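Local atomic coordinates of ABC transporter substrate-binding protein (Streptococcus pneumoniae, PDB entry 4OHN), a protein that binds histidine in this crystal form and probably delivers it, or a related amino acid, to an ABC uptake transporter. Residues A[9-14]-A[220-225]; A[159-164]-A[180-185]. All coordinates share one frame; numbering follows the deposited sequence.

Contact 1 of 2, residues A[9-14]-A[220-225]; sequences DNWSKY and VKKINE
Lys222 lays the start of its side chain over one face of the Trp11 indole, and that single pair carries the whole contact. CG sits above the six-membered ring, 3.6 Å from its centroid and only 5° off the ring normal, a CH-pi contact of nearly ideal geometry. CB adds a second touch at the far end of the indole, 3.7 Å from Trp11 CZ3. The two side chains cross at about a right angle. Trp11 reaches across because its CG stands anti to the backbone N (chi1 175°), which carries the indole toward helix 217-232. The lysine chain bends at chi2 (-55°), and its ammonium end leads away to a salt bridge of Lys222 NZ with Glu225 OE1 at 3.4 Å, its hydrogen bond weak. Tyr55 meets the indole edge-to-face and hydrogen-bonds the Lys222 carbonyl, touching both partners. Tyr14 OH hydrogen-bonds Asp216. The contact pins the N-terminal helix 11-17 on the late helix 217-232 at the surface, about 22 Å from the chain's centre and away from the ligand pocket. Chemically, the lysine serves as a hydrocarbon: its methylenes meet the pi face, while its charge is directed to a carboxylate on its own helix.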
loop_
_atom_site.group_PDB
_atom_site.type_symbol
_atom_site.label_atom_id
_atom_site.label_comp_id
_atom_site.label_asym_id
_atom_site.label_seq_id
_atom_site.Cartn_x
_atom_site.Cartn_y
_atom_site.Cartn_z
ATOM N N ASP A 9 -0.401 1.873 25.543
ATOM C CA ASP A 9 -0.337 0.443 25.184
ATOM C C ASP A 9 -1.729 -0.192 25.375
ATOM O O ASP A 9 -2.005 -0.780 26.432
ATOM C CB ASP A 9 0.736 -0.249 26.052
ATOM C CG ASP A 9 1.230 -1.606 25.487
ATOM O OD1 ASP A 9 1.052 -1.899 24.294
ATOM O OD2 ASP A 9 1.847 -2.385 26.243
ATOM N N ASN A 10 -2.582 -0.081 24.349
ATOM C CA ASN A 10 -4.019 -0.301 24.439
ATOM C C ASN A 10 -4.485 -1.705 24.145
ATOM O O ASN A 10 -5.683 -1.933 23.976
ATOM C CB ASN A 10 -4.748 0.638 23.470
ATOM C CG ASN A 10 -4.599 2.096 23.831
ATOM O OD1 ASN A 10 -4.283 2.439 24.964
ATOM N ND2 ASN A 10 -4.847 2.970 22.859
ATOM N N TRP A 11 -3.554 -2.654 24.083
ATOM C CA TRP A 11 -3.919 -4.035 23.800
ATOM C C TRP A 11 -5.096 -4.523 24.644
ATOM O O TRP A 11 -6.025 -5.129 24.121
ATOM C CB TRP A 11 -2.718 -5.000 23.963
ATOM C CG TRP A 11 -3.182 -6.402 23.782
ATOM C CD1 TRP A 11 -3.386 -7.333 24.758
ATOM C CD2 TRP A 11 -3.581 -7.018 22.554
ATOM N NE1 TRP A 11 -3.882 -8.485 24.214
ATOM C CE2 TRP A 11 -4.015 -8.320 22.861
ATOM C CE3 TRP A 11 -3.609 -6.593 21.223
ATOM C CZ2 TRP A 11 -4.468 -9.200 21.880
ATOM C CZ3 TRP A 11 -4.065 -7.458 20.263
ATOM C CH2 TRP A 11 -4.485 -8.753 20.594
ATOM N N SER A 12 -5.061 -4.255 25.937
ATOM C CA SER A 12 -6.100 -4.774 26.816
ATOM C C SER A 12 -7.480 -4.243 26.425
ATOM O O SER A 12 -8.475 -4.948 26.579
ATOM C CB SER A 12 -5.805 -4.490 28.297
ATOM O OG SER A 12 -5.870 -3.109 28.589
ATOM N N LYS A 13 -7.530 -3.018 25.908
ATOM C CA LYS A 13 -8.779 -2.435 25.427
ATOM C C LYS A 13 -9.271 -3.146 24.163
ATOM O O LYS A 13 -10.451 -3.486 24.073
ATOM C CB LYS A 13 -8.597 -0.939 25.144
ATOM C CG LYS A 13 -9.756 -0.270 24.395
ATOM C CD LYS A 13 -9.369 1.124 23.913
ATOM C CE LYS A 13 -10.291 1.609 22.806
ATOM N NZ LYS A 13 -9.885 2.946 22.292
ATOM N N TYR A 14 -8.392 -3.356 23.181
ATOM C CA TYR A 14 -8.821 -4.038 21.959
ATOM C C TYR A 14 -9.332 -5.428 22.299
ATOM O O TYR A 14 -10.355 -5.881 21.785
ATOM C CB TYR A 14 -7.688 -4.151 20.930
ATOM C CG TYR A 14 -6.967 -2.851 20.667
ATOM C CD1 TYR A 14 -7.670 -1.699 20.373
ATOM C CD2 TYR A 14 -5.577 -2.779 20.739
ATOM C CE1 TYR A 14 -7.016 -0.518 20.163
ATOM C CE2 TYR A 14 -4.911 -1.607 20.529
ATOM C CZ TYR A 14 -5.635 -0.476 20.235
ATOM O OH TYR A 14 -4.997 0.717 20.000
ATOM N N VAL A 220 1.616 -4.731 18.398
ATOM C CA VAL A 220 2.559 -5.110 17.352
ATOM C C VAL A 220 3.059 -6.547 17.554
ATOM O O VAL A 220 3.122 -7.335 16.597
ATOM C CB VAL A 220 3.711 -4.101 17.278
ATOM C CG1 VAL A 220 4.871 -4.655 16.434
ATOM C CG2 VAL A 220 3.205 -2.785 16.698
ATOM N N LYS A 221 3.399 -6.899 18.786
ATOM C CA LYS A 221 3.800 -8.269 19.101
ATOM C C LYS A 221 2.710 -9.263 18.758
ATOM O O LYS A 221 2.979 -10.326 18.207
ATOM C CB LYS A 221 4.149 -8.418 20.580
ATOM C CG LYS A 221 5.359 -7.651 20.990
ATOM C CD LYS A 221 5.730 -7.936 22.430
ATOM C CE LYS A 221 6.912 -7.097 22.864
ATOM N NZ LYS A 221 6.497 -5.706 23.179
ATOM N N LYS A 222 1.471 -8.931 19.089
ATOM C CA LYS A 222 0.351 -9.826 18.796
ATOM C C LYS A 222 0.136 -10.023 17.299
ATOM O O LYS A 222 -0.229 -11.121 16.850
ATOM C CB LYS A 222 -0.927 -9.350 19.489
ATOM C CG LYS A 222 -0.823 -9.387 20.999
ATOM C CD LYS A 222 -0.425 -10.770 21.525
ATOM C CE LYS A 222 -0.543 -10.868 23.032
ATOM N NZ LYS A 222 0.129 -12.106 23.529
ATOM N N ILE A 223 0.347 -8.985 16.502
ATOM C CA ILE A 223 0.260 -9.134 15.055
ATOM C C ILE A 223 1.387 -10.069 14.609
ATOM O O ILE A 223 1.160 -11.015 13.849
ATOM C CB ILE A 223 0.356 -7.766 14.353
ATOM C CG1 ILE A 223 -0.869 -6.922 14.689
ATOM C CG2 ILE A 223 0.537 -7.954 12.852
ATOM C CD1 ILE A 223 -0.706 -5.459 14.320
ATOM N N ASN A 224 2.607 -9.839 15.078
ATOM C CA ASN A 224 3.735 -10.685 14.665
ATOM C C ASN A 224 3.546 -12.144 15.069
ATOM O O ASN A 224 3.855 -13.061 14.284
ATOM C CB ASN A 224 5.030 -10.142 15.251
ATOM C CG ASN A 224 5.468 -8.828 14.631
ATOM O OD1 ASN A 224 5.094 -8.502 13.492
ATOM N ND2 ASN A 224 6.262 -8.055 15.363
ATOM N N GLU A 225 3.069 -12.388 16.280
ATOM C CA GLU A 225 2.829 -13.764 16.724
ATOM C C GLU A 225 1.782 -14.432 15.861
ATOM O O GLU A 225 1.908 -15.628 15.540
ATOM C CB GLU A 225 2.384 -13.779 18.179
ATOM C CG GLU A 225 3.484 -13.385 19.154
ATOM C CD GLU A 225 3.005 -13.108 20.538
ATOM O OE1 GLU A 225 1.820 -13.320 20.865
ATOM O OE2 GLU A 225 3.859 -12.669 21.352
#

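Contact 2 of 2, residues A[159-164]-A[180-185]; sequences QTFNEA and RVYANY
The Tyr182 ring has Phe161 CB over one face and the Asn162 amide oxygen at its hydroxyl edge, in the plane of the ring. CB lies toward the rim of that face, nearest to Tyr182 CZ at 3.7 Å, and makes a CH-pi contact somewhat off the ring normal. The Phe161 ring turns its edge toward the face of Tyr182, with centroids 5.5 Å apart and planes at 58°, a tilted edge-to-face pair. In the modelled conformer of Asn162, Tyr182 OH donates to Asn162 OD1 at 2.7 Å; this short bond comes in from above the carbonyl plane, with a C=O...donor angle of 99°, and the amide stands almost perpendicular to the phenol ring. Tyr182 reaches over with CG anti to the backbone N (chi1 -177°). Phe161 CB points toward Tyr182 from its helix, and its first torsion, with CG beside the backbone N, leads the far end of the ring away while an edge stays toward the phenol face. Thr160 N-caps the helix carrying Phe161 and Asn162, its OG1 accepting from Glu163 N at 3.3 Å. The Phe161 side chain comes within about 4 Å of the bound histidine; the ring of Phe28, a pocket residue, meets that of Tyr182, and Phe161 packs on Phe28. The contact therefore joins the N-terminal turns of helices 161-169 and 180-189 beside the pocket, with strands 175-179 and 27-28 against Phe161.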
loop_
_atom_site.group_PDB
_atom_site.type_symbol
_atom_site.label_atom_id
_atom_site.label_comp_id
_atom_site.label_asym_id
_atom_site.label_seq_id
_atom_site.Cartn_x
_atom_site.Cartn_y
_atom_site.Cartn_z
ATOM N N GLN A 159 -5.195 12.066 -5.030
ATOM C CA GLN A 159 -5.555 11.393 -3.787
ATOM C C GLN A 159 -5.484 9.875 -3.932
ATOM O O GLN A 159 -5.019 9.181 -3.018
ATOM C CB GLN A 159 -6.946 11.792 -3.314
ATOM C CG GLN A 159 -7.197 11.426 -1.857
ATOM C CD GLN A 159 -8.650 11.511 -1.421
ATOM O OE1 GLN A 159 -8.938 11.758 -0.252
ATOM N NE2 GLN A 159 -9.574 11.316 -2.354
ATOM N N THR A 160 -5.940 9.372 -5.072
ATOM C CA THR A 160 -6.020 7.927 -5.348
ATOM C C THR A 160 -5.320 7.589 -6.651
ATOM O O THR A 160 -5.264 8.389 -7.600
ATOM C CB THR A 160 -7.476 7.423 -5.490
ATOM O OG1 THR A 160 -8.076 7.918 -6.700
ATOM C CG2 THR A 160 -8.287 7.815 -4.269
ATOM N N PHE A 161 -4.808 6.366 -6.736
ATOM C CA PHE A 161 -4.240 5.889 -7.984
ATOM C C PHE A 161 -5.291 5.736 -9.086
ATOM O O PHE A 161 -4.951 5.865 -10.278
ATOM C CB PHE A 161 -3.476 4.588 -7.741
ATOM C CG PHE A 161 -2.118 4.798 -7.128
ATOM C CD1 PHE A 161 -1.158 5.558 -7.774
ATOM C CD2 PHE A 161 -1.794 4.219 -5.922
ATOM C CE1 PHE A 161 0.095 5.718 -7.231
ATOM C CE2 PHE A 161 -0.545 4.385 -5.375
ATOM C CZ PHE A 161 0.393 5.138 -6.018
ATOM N N ASN A 162 -6.541 5.464 -8.735
ATOM C CA ASN A 162 -7.552 5.269 -9.767
ATOM C C ASN A 162 -7.719 6.516 -10.610
ATOM O O ASN A 162 -7.815 6.452 -11.838
ATOM C CB ASN A 162 -8.870 4.858 -9.153
ATOM C CG ASN A 162 -8.753 3.600 -8.373
ATOM O OD1 ASN A 162 -7.959 3.533 -7.444
ATOM N ND2 ASN A 162 -9.501 2.590 -8.752
ATOM N N GLU A 163 -7.754 7.669 -9.963
ATOM C CA GLU A 163 -7.843 8.917 -10.700
ATOM C C GLU A 163 -6.603 9.146 -11.532
ATOM O O GLU A 163 -6.688 9.578 -12.677
ATOM C CB GLU A 163 -8.059 10.097 -9.749
ATOM C CG GLU A 163 -8.290 11.383 -10.502
ATOM C CD GLU A 163 -8.210 12.629 -9.654
ATOM O OE1 GLU A 163 -8.024 12.541 -8.417
ATOM O OE2 GLU A 163 -8.366 13.728 -10.235
ATOM N N ALA A 164 -5.433 8.896 -10.947
ATOM C CA ALA A 164 -4.184 9.064 -11.675
ATOM C C ALA A 164 -4.175 8.200 -12.946
ATOM O O ALA A 164 -3.696 8.616 -14.006
ATOM C CB ALA A 164 -3.009 8.707 -10.796
ATOM N N ARG A 180 3.933 -1.664 -7.734
ATOM C CA ARG A 180 3.820 -2.754 -8.691
ATOM C C ARG A 180 2.641 -3.662 -8.373
ATOM O O ARG A 180 1.949 -4.109 -9.268
ATOM C CB ARG A 180 5.126 -3.543 -8.767
ATOM C CG ARG A 180 5.224 -4.483 -9.979
ATOM C CD ARG A 180 6.662 -5.007 -10.126
ATOM N NE ARG A 180 7.008 -5.384 -11.491
ATOM C CZ ARG A 180 8.255 -5.557 -11.919
ATOM N NH1 ARG A 180 9.272 -5.370 -11.094
ATOM N NH2 ARG A 180 8.489 -5.907 -13.175
ATOM N N VAL A 181 2.382 -3.953 -7.097
ATOM C CA VAL A 181 1.274 -4.860 -6.791
ATOM C C VAL A 181 -0.042 -4.283 -7.261
ATOM O O VAL A 181 -0.907 -4.995 -7.742
ATOM C CB VAL A 181 1.134 -5.226 -5.292
ATOM C CG1 VAL A 181 2.386 -5.931 -4.792
ATOM C CG2 VAL A 181 0.776 -3.999 -4.435
ATOM N N TYR A 182 -0.198 -2.977 -7.125
ATOM C CA TYR A 182 -1.423 -2.355 -7.603
ATOM C C TYR A 182 -1.497 -2.412 -9.124
ATOM O O TYR A 182 -2.497 -2.846 -9.691
ATOM C CB TYR A 182 -1.498 -0.916 -7.084
ATOM C CG TYR A 182 -2.751 -0.146 -7.442
ATOM C CD1 TYR A 182 -3.583 0.375 -6.478
ATOM C CD2 TYR A 182 -3.112 0.068 -8.750
ATOM C CE1 TYR A 182 -4.733 1.083 -6.836
ATOM C CE2 TYR A 182 -4.215 0.735 -9.082
ATOM C CZ TYR A 182 -5.023 1.235 -8.149
ATOM O OH TYR A 182 -6.159 1.933 -8.579
ATOM N N ALA A 183 -0.438 -1.958 -9.790
ATOM C CA ALA A 183 -0.451 -1.907 -11.244
ATOM C C ALA A 183 -0.756 -3.263 -11.841
ATOM O O ALA A 183 -1.616 -3.362 -12.738
ATOM C CB ALA A 183 0.887 -1.379 -11.760
ATOM N N ASN A 184 -0.090 -4.310 -11.364
ATOM C CA ASN A 184 -0.289 -5.663 -11.917
ATOM C C ASN A 184 -1.744 -6.101 -11.765
ATOM O O ASN A 184 -2.367 -6.587 -12.713
ATOM C CB ASN A 184 0.599 -6.688 -11.203
ATOM C CG ASN A 184 2.070 -6.608 -11.594
ATOM O OD1 ASN A 184 2.431 -6.027 -12.608
ATOM N ND2 ASN A 184 2.926 -7.243 -10.787
ATOM N N TYR A 185 -2.312 -5.934 -10.576
ATOM C CA TYR A 185 -3.670 -6.392 -10.342
ATOM C C TYR A 185 -4.688 -5.556 -11.126
ATOM O O TYR A 185 -5.594 -6.096 -11.776
ATOM C CB TYR A 185 -4.001 -6.371 -8.839
ATOM C CG TYR A 185 -5.354 -6.943 -8.527
ATOM C CD1 TYR A 185 -6.489 -6.151 -8.585
ATOM C CD2 TYR A 185 -5.500 -8.280 -8.185
ATOM C CE1 TYR A 185 -7.738 -6.658 -8.334
ATOM C CE2 TYR A 185 -6.738 -8.802 -7.923
ATOM C CZ TYR A 185 -7.858 -7.988 -7.984
ATOM O OH TYR A 185 -9.106 -8.514 -7.707
#

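From the N terminus, the chain enters contact 1 at residues 9-14 and returns to it at 220-225, closing a loop of 205 residues that holds most of the fold. Contact 2 is nested inside that loop and closes a short one: helix 161-169 leads through strand 175-179 straight into helix 180-189. The two contacts lie on opposite sides of the chain's centre, their own centres about 31 Å apart and their nearest atoms about 18 Å apart, without touching. Contact 1 ties the N-terminal helix to the late helix 217-232 at the surface, whereas contact 2 joins two successive helices in the interior, next to the histidine site.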